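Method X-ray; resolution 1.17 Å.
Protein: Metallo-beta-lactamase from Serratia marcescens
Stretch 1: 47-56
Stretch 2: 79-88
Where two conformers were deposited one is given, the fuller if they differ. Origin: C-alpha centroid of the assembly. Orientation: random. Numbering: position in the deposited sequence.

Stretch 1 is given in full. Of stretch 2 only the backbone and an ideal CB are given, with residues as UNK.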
# COMPACT_ATOMS: atom_id res chain seq x y z
N GLY A 47 11.90 -4.14 -8.75
CA GLY A 47 11.10 -5.04 -7.93
C GLY A 47 9.99 -5.72 -8.70
O GLY A 47 9.53 -6.78 -8.27
N ALA A 48 9.52 -5.15 -9.81
CA ALA A 48 8.46 -5.81 -10.56
C ALA A 48 8.84 -7.24 -10.92
O ALA A 48 7.99 -8.12 -10.97
CB ALA A 48 8.08 -5.03 -11.79
N GLN A 49 10.12 -7.47 -11.25
CA GLN A 49 10.55 -8.83 -11.64
C GLN A 49 10.45 -9.78 -10.44
O GLN A 49 10.23 -10.98 -10.63
CB GLN A 49 11.97 -8.81 -12.21
CG GLN A 49 12.12 -7.87 -13.40
CD GLN A 49 11.06 -8.07 -14.46
OE1 GLN A 49 10.44 -7.11 -14.94
NE2 GLN A 49 10.84 -9.31 -14.83
N VAL A 50 10.68 -9.25 -9.23
CA VAL A 50 10.53 -10.02 -8.01
C VAL A 50 9.05 -10.35 -7.77
O VAL A 50 8.70 -11.50 -7.51
CB VAL A 50 11.18 -9.27 -6.83
CG1 VAL A 50 10.86 -9.90 -5.51
CG2 VAL A 50 12.68 -9.12 -7.02
N VAL A 51 8.18 -9.33 -7.85
CA VAL A 51 6.77 -9.53 -7.63
C VAL A 51 6.21 -10.56 -8.63
O VAL A 51 5.46 -11.44 -8.26
CB VAL A 51 6.02 -8.21 -7.73
CG1 VAL A 51 4.52 -8.41 -7.67
CG2 VAL A 51 6.47 -7.23 -6.67
N ALA A 52 6.59 -10.44 -9.91
CA ALA A 52 6.10 -11.36 -10.92
C ALA A 52 6.50 -12.80 -10.60
O ALA A 52 5.66 -13.72 -10.68
CB ALA A 52 6.58 -10.93 -12.29
N ALA A 53 7.78 -13.00 -10.29
CA ALA A 53 8.25 -14.34 -9.96
C ALA A 53 7.55 -14.86 -8.71
O ALA A 53 7.26 -16.06 -8.59
CB ALA A 53 9.75 -14.31 -9.78
N ASN A 54 7.30 -13.97 -7.74
CA ASN A 54 6.68 -14.34 -6.50
C ASN A 54 5.25 -14.82 -6.74
O ASN A 54 4.80 -15.78 -6.11
CB ASN A 54 6.75 -13.19 -5.51
CG ASN A 54 8.13 -12.96 -4.92
OD1 ASN A 54 9.02 -13.81 -5.04
ND2 ASN A 54 8.30 -11.85 -4.22
N ILE A 55 4.50 -14.12 -7.59
CA ILE A 55 3.14 -14.52 -7.88
C ILE A 55 3.17 -15.93 -8.49
O ILE A 55 2.36 -16.79 -8.12
CB ILE A 55 2.48 -13.49 -8.81
CG1 ILE A 55 2.25 -12.17 -8.07
CG2 ILE A 55 1.20 -14.04 -9.41
CD1 ILE A 55 1.88 -11.03 -8.97
N ARG A 56 4.06 -16.16 -9.44
CA ARG A 56 4.17 -17.49 -10.06
C ARG A 56 4.57 -18.53 -9.00
O ARG A 56 4.07 -19.66 -9.02
CB ARG A 56 5.13 -17.45 -11.25
CG ARG A 56 4.65 -16.59 -12.41
CD ARG A 56 5.50 -16.77 -13.65
NE ARG A 56 6.92 -16.49 -13.46
CZ ARG A 56 7.50 -15.32 -13.70
NH1 ARG A 56 6.81 -14.37 -14.30
NH2 ARG A 56 8.76 -15.10 -13.35
N UNK A 79 6.71 2.11 -8.59
CA UNK A 79 7.68 2.03 -9.68
C UNK A 79 7.52 0.79 -10.52
O UNK A 79 7.85 0.83 -11.72
CB UNK A 79 9.10 2.08 -9.12
N UNK A 80 7.04 -0.31 -9.93
CA UNK A 80 6.87 -1.56 -10.63
C UNK A 80 5.50 -1.73 -11.26
O UNK A 80 5.26 -2.75 -11.91
CB UNK A 80 7.13 -2.72 -9.67
N UNK A 81 4.57 -0.80 -11.02
CA UNK A 81 3.22 -0.99 -11.47
C UNK A 81 3.15 -1.06 -12.99
O UNK A 81 2.43 -1.90 -13.52
CB UNK A 81 2.33 0.14 -10.94
N UNK A 82 3.86 -0.18 -13.69
CA UNK A 82 3.74 -0.15 -15.14
C UNK A 82 4.13 -1.49 -15.75
O UNK A 82 3.46 -2.03 -16.63
CB UNK A 82 4.61 0.97 -15.72
N UNK A 83 5.25 -2.04 -15.28
CA UNK A 83 5.73 -3.31 -15.77
C UNK A 83 4.73 -4.42 -15.44
O UNK A 83 4.46 -5.29 -16.27
CB UNK A 83 7.10 -3.62 -15.18
N UNK A 84 4.21 -4.43 -14.22
CA UNK A 84 3.22 -5.43 -13.83
C UNK A 84 1.94 -5.27 -14.66
O UNK A 84 1.31 -6.26 -15.03
CB UNK A 84 2.91 -5.32 -12.34
N UNK A 85 1.53 -4.04 -14.97
CA UNK A 85 0.34 -3.79 -15.79
C UNK A 85 0.53 -4.43 -17.17
O UNK A 85 -0.34 -5.10 -17.68
CB UNK A 85 0.07 -2.29 -15.92
N UNK A 86 1.72 -4.26 -17.76
CA UNK A 86 2.02 -4.83 -19.07
C UNK A 86 2.00 -6.36 -19.01
O UNK A 86 1.50 -7.02 -19.92
CB UNK A 86 3.38 -4.33 -19.57
N UNK A 87 2.58 -6.93 -17.96
CA UNK A 87 2.69 -8.39 -17.85
C UNK A 87 1.31 -9.02 -17.65
O UNK A 87 1.12 -10.19 -18.02
CB UNK A 87 3.62 -8.77 -16.69
N UNK A 88 0.39 -8.32 -16.98
CA UNK A 88 -0.87 -8.91 -16.53
C UNK A 88 -2.03 -8.53 -17.44
O UNK A 88 -2.99 -9.30 -17.53
CB UNK A 88 -1.17 -8.48 -15.09

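Stretch 1 is a helix whose Ala48, Val51, Ala52 and Ile55 turn one apolar face toward stretch 2. The two helix axes approach to 9.0 Å at 40° between their N-to-C directions, near enough for their side chains to pack.

Position 79 would point a CB sideways, with nothing of stretch 1 within 5.5 Å. Its phi/psi of -59/-30 suits almost any residue, and stretch 1 does not choose among them; the residue is Gly79.

Position 80 is far more constrained. Its CA lies 4.5 Å from the CA of Ala48, and an ideal CB would point toward stretch 1 and stand 3.3 Å from Ala48 CB, tight for two carbons. The backbone angles, -91/-6, would permit other residues, so it is the proximity that favors glycine. Gly80 is found here, and the close approach lets its O meet Ala48 CB at 3.6 Å while also accepting a hydrogen bond from the backbone N of position 84.

Positions 81 and 82 point away and sideways, and their ideal CB atoms find no neighbor in stretch 1, which leaves the choice open. They are Ile81 and Ser82; Ser82 OG is hydrogen-bonded elsewhere in the structure.

At position 83 the CB points toward stretch 1, 3.8 Å from Ala48 CB and 4.8 Å from Gln49 OE1. The first distance is already van der Waals contact, so a methyl is enough to complete it, and a small residue such as alanine or serine would suit. Ala83 packs methyl to methyl against Ala48.

Position 84 starts sideways, its ideal CB 5.2 Å from Ala48 CB, beside the hollow among Ala48, Val51, Ala52 and Ile55. An apolar chain that can turn from its sideways start into the hollow would suit; an unbranched one such as methionine reaches farther, though leucine might also serve. Met84, with all three chi angles m, enters as a knob into this hole. Its SD lies 3.5 Å from Ala48 O and 4.0 Å from Ala52 CB, and its CE reaches to 4.2 Å from Ile55 CD1.

Positions 85 and 86 are out of reach, so stretch 1 says little about them; they are Gln85 and Lys86.

Position 87 points toward stretch 1 but has no neighbor within 5.5 Å of its ideal CB. A medium or large apolar chain could bridge the gap toward Ala52. Leu87 does so, its CD1 4.0 Å from Ala52 CB.

Position 88 is again out of reach, and many residues would fit. In Thr88, chi1 is p and OG1 turns back along its own helix to donate a 2.7 Å hydrogen bond to Met84 O.

Stretch 2 79-88: GGISAMQKLT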
# COMPACT_ATOMS: atom_id res chain seq x y z
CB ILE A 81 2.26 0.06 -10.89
CG1 ILE A 81 2.09 -0.21 -9.39
CG2 ILE A 81 0.93 0.03 -11.65
CD1 ILE A 81 1.23 0.77 -8.67
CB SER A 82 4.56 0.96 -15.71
OG SER A 82 4.51 0.96 -17.13
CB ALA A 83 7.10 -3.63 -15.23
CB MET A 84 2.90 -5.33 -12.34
CG MET A 84 4.03 -5.77 -11.40
SD MET A 84 4.68 -7.41 -11.71
CE MET A 84 3.15 -8.33 -11.93
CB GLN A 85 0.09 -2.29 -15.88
CG GLN A 85 -1.26 -1.92 -16.49
CD GLN A 85 -1.33 -2.17 -17.98
OE1 GLN A 85 -0.39 -1.87 -18.73
NE2 GLN A 85 -2.44 -2.71 -18.43
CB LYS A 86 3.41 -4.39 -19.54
CG LYS A 86 3.50 -2.95 -20.02
CD LYS A 86 4.89 -2.56 -20.46
CE LYS A 86 5.81 -2.24 -19.31
NZ LYS A 86 7.04 -3.08 -19.30
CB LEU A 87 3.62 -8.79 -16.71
CG LEU A 87 5.11 -8.55 -16.93
CD1 LEU A 87 5.87 -8.76 -15.63
CD2 LEU A 87 5.67 -9.44 -18.02
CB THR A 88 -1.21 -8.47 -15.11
OG1 THR A 88 -1.31 -7.04 -15.07
CG2 THR A 88 -0.19 -8.96 -14.10
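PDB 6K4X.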